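Long-range contacts in Esterase/lipase (Uncultured bacterium, PDB 3K6K), which probably hydrolyses carboxylic ester bonds, as an alpha/beta hydrolase related to hormone-sensitive lipase: residues A[201-205]-A[249-253]; A[180-184]-A[300-304]. All blocks are in the same frame, centred on the assembly; numbering follows the deposited sequence.

Both contacts are buried, and they belong to one alpha/beta hydrolase fold at different levels. Contact 2 packs the central strand 180-184 against the C-terminal helix 291-305; its centre is about 11 Å from the centre of the chain. Contact 1 joins two loops, its centre about 17 Å from the centre of the chain. Along the sequence, contact 1 is nested inside the loop that contact 2 closes. Their centres lie about 23 Å apart and their nearest atoms about 6 Å, without touching. The likely catalytic site is next to both: Glu251 of contact 1 fits the acid of a Ser157-His281-Glu251 triad, and the side chains of Leu184 and Leu253 lie near, without touching, the presumed nucleophile elbow.

Contact 1 of 2, residues A[201-205]-A[249-253]; sequences ADRDF and SEEAL
This is a polar, water-lined loop-to-loop contact near the presumed active site of the hydrolase: 201-205 follows helix 195-199, whereas the loop 249-253 leads from strand 243-248 into helix 254-266. Residues 201-203 make a 3-10 turn, with Asp204 N bonded to Ala201 O (3.1 Å); across from it, Glu250 centres an inverse gamma turn (phi/psi -87/56) and Leu253 takes the N-cap position. CA atoms pair as Ala201-Ala252 (4.9 Å), Arg203-Glu250 (5.4 Å) and Asp204-Glu251 (5.3 Å). Asp204, chi1 t, reaches across so that its OD2 accepts Ala252 N at 2.7 Å, while its OD1 takes Leu206 N and Ala207 N of its own loop. Water 2 donates to Asp204 OD2 (2.7 Å) and Glu251 OE1 (2.8 Å) and accepts Leu253 N (3.1 Å); water 3 donates to Glu250 O (2.8 Å) and, weakly, to Asp204 OD1 (2.6 Å). Arg203 and Glu250 form a salt bridge, NH1 to OE2 2.6 Å, weak as a hydrogen bond, and Arg203 NH2 also donates to Ala266 O of the second subunit. Glu251, its CB pointing away from 201-205, hydrogen-bonds His281 ND1, Ser185 OG and Gly248 N, consistent with the acid of a Ser-His-Glu triad. Asp204 OD2 thus binds the amide next to Glu251 and, through water 2, the Glu251 carboxylate, so the two acidic side chains share one water.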
ATOM      1  N   ALA A 201       7.513 -10.896  15.539  1.00 17.73           N
ATOM      2  CA  ALA A 201       8.857 -10.813  16.129  1.00 19.05           C
ATOM      3  C   ALA A 201       9.777 -11.979  15.791  1.00 19.63           C
ATOM      4  O   ALA A 201      10.889 -11.743  15.335  1.00 19.36           O
ATOM      5  CB  ALA A 201       8.815 -10.547  17.710  1.00 17.65           C
ATOM      6  N   ASP A 202       9.298 -13.185  16.035  1.00 20.43           N
ATOM      7  CA  ASP A 202       9.992 -14.413  15.816  1.00 21.96           C
ATOM      8  C   ASP A 202      10.152 -14.796  14.369  1.00 21.36           C
ATOM      9  O   ASP A 202      10.736 -15.770  14.092  1.00 21.79           O
ATOM     10  CB  ASP A 202       9.290 -15.557  16.553  1.00 26.43           C
ATOM     11  CG  ASP A 202       9.184 -15.340  18.067  1.00 24.59           C
ATOM     12  OD1 ASP A 202      10.011 -14.585  18.655  1.00 21.43           O
ATOM     13  OD2 ASP A 202       8.281 -15.964  18.676  1.00 21.78           O
ATOM     14  N   ARG A 203       9.602 -14.038  13.450  1.00 20.71           N
ATOM     15  CA  ARG A 203       9.806 -14.330  12.072  1.00 19.89           C
ATOM     16  C   ARG A 203      10.888 -13.411  11.511  1.00 19.29           C
ATOM     17  O   ARG A 203      11.293 -13.583  10.379  1.00 17.86           O
ATOM     18  CB  ARG A 203       8.529 -14.083  11.301  1.00 21.04           C
ATOM     19  CG  ARG A 203       7.483 -15.150  11.323  1.00 23.80           C
ATOM     20  CD  ARG A 203       6.837 -14.884   9.999  1.00 28.69           C
ATOM     21  NE  ARG A 203       5.409 -14.725  10.037  1.00 28.70           N
ATOM     22  CZ  ARG A 203       4.659 -14.335   9.008  1.00 26.74           C
ATOM     23  NH1 ARG A 203       5.143 -14.034   7.811  1.00 26.67           N
ATOM     24  NH2 ARG A 203       3.383 -14.237   9.203  1.00 29.47           N
ATOM     25  N   ASP A 204      11.323 -12.426  12.316  1.00 19.74           N
ATOM     26  CA  ASP A 204      12.274 -11.384  11.910  1.00 20.30           C
ATOM     27  C   ASP A 204      13.696 -11.647  12.425  1.00 21.78           C
ATOM     28  O   ASP A 204      13.986 -11.483  13.622  1.00 21.70           O
ATOM     29  CB  ASP A 204      11.804 -10.031  12.413  1.00 18.73           C
ATOM     30  CG  ASP A 204      12.471  -8.867  11.683  1.00 18.75           C
ATOM     31  OD1 ASP A 204      13.646  -9.000  11.250  1.00 14.13           O
ATOM     32  OD2 ASP A 204      11.806  -7.807  11.523  1.00 12.94           O
ATOM     33  N   PHE A 205      14.583 -12.042  11.514  1.00 22.07           N
ATOM     34  CA  PHE A 205      15.931 -12.446  11.898  1.00 22.79           C
ATOM     35  C   PHE A 205      16.904 -11.397  11.389  1.00 23.41           C
ATOM     36  O   PHE A 205      18.076 -11.684  11.218  1.00 23.22           O
ATOM     37  CB  PHE A 205      16.329 -13.811  11.302  1.00 21.77           C
ATOM     38  CG  PHE A 205      15.222 -14.840  11.260  1.00 21.70           C
ATOM     39  CD1 PHE A 205      14.631 -15.308  12.427  1.00 19.26           C
ATOM     40  CD2 PHE A 205      14.839 -15.395  10.055  1.00 17.10           C
ATOM     41  CE1 PHE A 205      13.668 -16.266  12.380  1.00 20.22           C
ATOM     42  CE2 PHE A 205      13.834 -16.366  10.006  1.00 19.94           C
ATOM     43  CZ  PHE A 205      13.247 -16.785  11.168  1.00 20.02           C
ATOM     44  N   SER A 249       6.954  -9.278   4.338  1.00 13.13           N
ATOM     45  CA  SER A 249       6.124  -9.950   5.290  1.00 14.58           C
ATOM     46  C   SER A 249       6.822 -10.255   6.606  1.00 15.18           C
ATOM     47  O   SER A 249       6.163 -10.192   7.660  1.00 15.22           O
ATOM     48  CB  SER A 249       5.635 -11.298   4.725  1.00 14.60           C
ATOM     49  OG  SER A 249       6.624 -11.887   3.852  1.00 14.87           O
ATOM     50  N   GLU A 250       8.096 -10.658   6.560  1.00 14.77           N
ATOM     51  CA  GLU A 250       8.744 -11.202   7.779  1.00 14.12           C
ATOM     52  C   GLU A 250       9.357 -10.086   8.622  1.00 14.50           C
ATOM     53  O   GLU A 250      10.573 -10.067   8.982  1.00 15.06           O
ATOM     54  CB  GLU A 250       9.791 -12.253   7.458  1.00 13.84           C
ATOM     55  CG  GLU A 250       9.346 -13.278   6.462  1.00 15.20           C
ATOM     56  CD  GLU A 250       8.071 -13.965   6.812  1.00 18.57           C
ATOM     57  OE1 GLU A 250       8.056 -14.731   7.776  1.00 19.60           O
ATOM     58  OE2 GLU A 250       7.063 -13.788   6.091  1.00 24.03           O
ATOM     59  N   GLU A 251       8.507  -9.144   8.970  1.00 13.65           N
ATOM     60  CA  GLU A 251       9.004  -7.929   9.551  1.00 13.49           C
ATOM     61  C   GLU A 251       8.314  -7.511  10.863  1.00 14.04           C
ATOM     62  O   GLU A 251       7.106  -7.218  10.918  1.00 13.17           O
ATOM     63  CB  GLU A 251       8.936  -6.824   8.501  1.00 12.66           C
ATOM     64  CG  GLU A 251       9.872  -7.071   7.359  1.00 11.96           C
ATOM     65  CD  GLU A 251      10.502  -5.793   6.848  1.00 15.28           C
ATOM     66  OE1 GLU A 251      10.900  -5.011   7.713  1.00 14.18           O
ATOM     67  OE2 GLU A 251      10.609  -5.548   5.605  1.00 17.15           O
ATOM     68  N   ALA A 252       9.110  -7.485  11.925  1.00 14.28           N
ATOM     69  CA  ALA A 252       8.645  -6.944  13.200  1.00 14.76           C
ATOM     70  C   ALA A 252       8.084  -5.498  13.002  1.00 14.67           C
ATOM     71  O   ALA A 252       7.232  -5.079  13.770  1.00 15.76           O
ATOM     72  CB  ALA A 252       9.804  -6.914  14.195  1.00 13.37           C
ATOM     73  N   LEU A 253       8.608  -4.772  11.998  1.00 13.41           N
ATOM     74  CA  LEU A 253       8.294  -3.357  11.689  1.00 12.90           C
ATOM     75  C   LEU A 253       7.333  -3.204  10.454  1.00 12.70           C
ATOM     76  O   LEU A 253       7.261  -2.164   9.790  1.00 11.93           O
ATOM     77  CB  LEU A 253       9.579  -2.545  11.484  1.00 11.53           C
ATOM     78  CG  LEU A 253      10.678  -2.586  12.564  1.00 12.91           C
ATOM     79  CD1 LEU A 253      11.794  -1.582  12.292  1.00 11.41           C
ATOM     80  CD2 LEU A 253      10.046  -2.298  13.937  1.00 11.87           C
TER
HETATM   81  O   HOH W   1      10.673 -15.611   8.672  1.00 20.36           O
HETATM   82  O   HOH W   2      11.232  -5.451  10.442  1.00 14.82           O
HETATM   83  O   HOH W   3      13.308  -9.708   8.733  1.00 16.92           O

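Contact 2 of 2, residues A[180-184]-A[300-304]; sequences GLVML and ICHWI
From Gly180 to Leu184 the chain is extended and buried, as part of a strand that runs nearly antiparallel to helix 291-305: the local axes come within 10.2 Å at 170°, and CA atoms pair as Gly180-Ile304 and Val182-Ile300, both 7.7 Å. At Gly180 the Trp303 ring comes up against the backbone, CA of Gly180 to CH2 of Trp303 4.0 Å; an ideal CB would clash with CH2 at 2.8 Å, so glycine suits this spot. Leu181 turns its side chain away, onto helix 158-172, but its O lies 3.9 Å from Trp303 CH2. Val182, chi1 t, points toward the helix and touches three side chains: CG2 meets Trp303 CZ3 (3.6 Å) and Ile304 CG1 (3.9 Å), CG1 meets Ile300 CG2 (4.0 Å). Here a central parallel strand of the alpha/beta hydrolase sheet, flanked by strands 151-156 and 243-248, is covered on one face by the C-terminal helix and on the other by helix 158-172. Met183 follows Leu181 to that second face. Leu184 leaves sideways, yet its CD1 comes to 3.4 Å from Ile300 CD1. Trp303, chi1 t, brings its six-membered ring to Gly180 and Val182 and donates NE1 to Glu272 OE1.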
ATOM      1  N   GLY A 180       9.594  13.239  -4.679  1.00 19.32           N
ATOM      2  CA  GLY A 180       9.017  12.040  -3.987  1.00 18.23           C
ATOM      3  C   GLY A 180       9.871  11.468  -2.839  1.00 17.66           C
ATOM      4  O   GLY A 180      11.023  11.822  -2.654  1.00 17.72           O
ATOM      5  N   LEU A 181       9.281  10.611  -2.029  1.00 16.94           N
ATOM      6  CA  LEU A 181       9.983   9.956  -0.987  1.00 15.83           C
ATOM      7  C   LEU A 181       9.908   8.442  -1.253  1.00 16.41           C
ATOM      8  O   LEU A 181       8.774   7.911  -1.375  1.00 17.29           O
ATOM      9  CB  LEU A 181       9.291  10.297   0.350  1.00 15.97           C
ATOM     10  CG  LEU A 181       9.162  11.796   0.731  1.00 13.24           C
ATOM     11  CD1 LEU A 181       8.189  12.012   1.839  1.00 11.06           C
ATOM     12  CD2 LEU A 181      10.493  12.392   1.145  1.00  8.40           C
ATOM     13  N   VAL A 182      11.055   7.736  -1.367  1.00 15.66           N
ATOM     14  CA  VAL A 182      11.060   6.254  -1.296  1.00 14.34           C
ATOM     15  C   VAL A 182      11.560   5.679   0.032  1.00 15.71           C
ATOM     16  O   VAL A 182      12.592   6.104   0.566  1.00 16.54           O
ATOM     17  CB  VAL A 182      11.835   5.639  -2.415  1.00 14.48           C
ATOM     18  CG1 VAL A 182      11.655   4.113  -2.412  1.00 11.44           C
ATOM     19  CG2 VAL A 182      11.349   6.209  -3.761  1.00 13.72           C
ATOM     20  N   MET A 183      10.858   4.686   0.574  1.00 16.08           N
ATOM     21  CA  MET A 183      11.234   4.083   1.867  1.00 15.77           C
ATOM     22  C   MET A 183      11.184   2.542   1.861  1.00 16.49           C
ATOM     23  O   MET A 183      10.181   1.937   1.531  1.00 17.26           O
ATOM     24  CB  MET A 183      10.371   4.635   3.028  1.00 14.58           C
ATOM     25  CG  MET A 183      10.494   6.145   3.233  1.00 13.10           C
ATOM     26  SD  MET A 183       9.217   6.717   4.372  1.00 17.06           S
ATOM     27  CE  MET A 183       7.937   7.179   3.219  1.00 12.44           C
ATOM     28  N   LEU A 184      12.284   1.911   2.244  1.00 17.09           N
ATOM     29  CA  LEU A 184      12.421   0.462   2.178  1.00 16.88           C
ATOM     30  C   LEU A 184      12.347   0.015   3.648  1.00 16.91           C
ATOM     31  O   LEU A 184      13.253   0.361   4.424  1.00 17.67           O
ATOM     32  CB  LEU A 184      13.796   0.164   1.535  1.00 16.61           C
ATOM     33  CG  LEU A 184      13.973   0.037   0.022  1.00 18.37           C
ATOM     34  CD1 LEU A 184      12.850   0.669  -0.826  1.00 16.72           C
ATOM     35  CD2 LEU A 184      15.379   0.363  -0.552  1.00 15.35           C
ATOM     36  N   ILE A 300      10.933   0.282  -8.022  1.00 16.89           N
ATOM     37  CA  ILE A 300      11.286   1.509  -7.336  1.00 16.00           C
ATOM     38  C   ILE A 300      11.864   2.482  -8.323  1.00 17.55           C
ATOM     39  O   ILE A 300      11.555   3.684  -8.274  1.00 16.52           O
ATOM     40  CB  ILE A 300      12.333   1.302  -6.231  1.00 15.63           C
ATOM     41  CG1 ILE A 300      11.728   0.666  -4.957  1.00 15.80           C
ATOM     42  CG2 ILE A 300      12.970   2.647  -5.839  1.00 11.03           C
ATOM     43  CD1 ILE A 300      12.758  -0.092  -4.171  1.00 12.69           C
ATOM     44  N   CYS A 301      12.707   1.956  -9.217  1.00 18.84           N
ATOM     45  CA  CYS A 301      13.371   2.800 -10.204  1.00 21.03           C
ATOM     46  C   CYS A 301      12.355   3.297 -11.218  1.00 21.21           C
ATOM     47  O   CYS A 301      12.372   4.465 -11.573  1.00 22.32           O
ATOM     48  CB  CYS A 301      14.593   2.112 -10.852  1.00 19.34           C
ATOM     49  SG  CYS A 301      16.015   2.029  -9.673  1.00 25.72           S
ATOM     50  N   HIS A 302      11.466   2.428 -11.660  1.00 21.82           N
ATOM     51  CA  HIS A 302      10.417   2.866 -12.543  1.00 24.29           C
ATOM     52  C   HIS A 302       9.649   4.035 -11.865  1.00 23.81           C
ATOM     53  O   HIS A 302       9.369   5.086 -12.488  1.00 24.45           O
ATOM     54  CB  HIS A 302       9.486   1.695 -12.873  1.00 25.20           C
ATOM     55  CG  HIS A 302       8.614   1.932 -14.070  1.00 31.73           C
ATOM     56  ND1 HIS A 302       9.042   1.692 -15.365  1.00 38.52           N
ATOM     57  CD2 HIS A 302       7.333   2.378 -14.176  1.00 36.65           C
ATOM     58  CE1 HIS A 302       8.065   1.977 -16.215  1.00 38.23           C
ATOM     59  NE2 HIS A 302       7.022   2.404 -15.521  1.00 38.02           N
ATOM     60  N   TRP A 303       9.317   3.856 -10.591  1.00 22.87           N
ATOM     61  CA  TRP A 303       8.614   4.868  -9.864  1.00 22.04           C
ATOM     62  C   TRP A 303       9.436   6.127  -9.882  1.00 22.42           C
ATOM     63  O   TRP A 303       8.927   7.214 -10.189  1.00 22.28           O
ATOM     64  CB  TRP A 303       8.412   4.442  -8.445  1.00 21.13           C
ATOM     65  CG  TRP A 303       7.406   5.258  -7.705  1.00 19.90           C
ATOM     66  CD1 TRP A 303       6.011   5.063  -7.666  1.00 17.36           C
ATOM     67  CD2 TRP A 303       7.673   6.340  -6.818  1.00 15.04           C
ATOM     68  NE1 TRP A 303       5.437   6.008  -6.837  1.00 13.07           N
ATOM     69  CE2 TRP A 303       6.432   6.790  -6.304  1.00 13.90           C
ATOM     70  CE3 TRP A 303       8.828   6.968  -6.403  1.00 12.64           C
ATOM     71  CZ2 TRP A 303       6.350   7.844  -5.367  1.00 16.09           C
ATOM     72  CZ3 TRP A 303       8.738   8.011  -5.519  1.00 13.87           C
ATOM     73  CH2 TRP A 303       7.505   8.439  -4.996  1.00 15.22           C
ATOM     74  N   ILE A 304      10.701   5.990  -9.537  1.00 22.14           N
ATOM     75  CA  ILE A 304      11.494   7.158  -9.396  1.00 23.57           C
ATOM     76  C   ILE A 304      11.539   7.858 -10.725  1.00 25.95           C
ATOM     77  O   ILE A 304      11.197   9.022 -10.835  1.00 25.39           O
ATOM     78  CB  ILE A 304      12.919   6.882  -8.870  1.00 23.03           C
ATOM     79  CG1 ILE A 304      12.888   6.663  -7.361  1.00 19.53           C
ATOM     80  CG2 ILE A 304      13.856   8.085  -9.180  1.00 20.56           C
ATOM     81  CD1 ILE A 304      14.171   6.071  -6.820  1.00 15.50           C
TER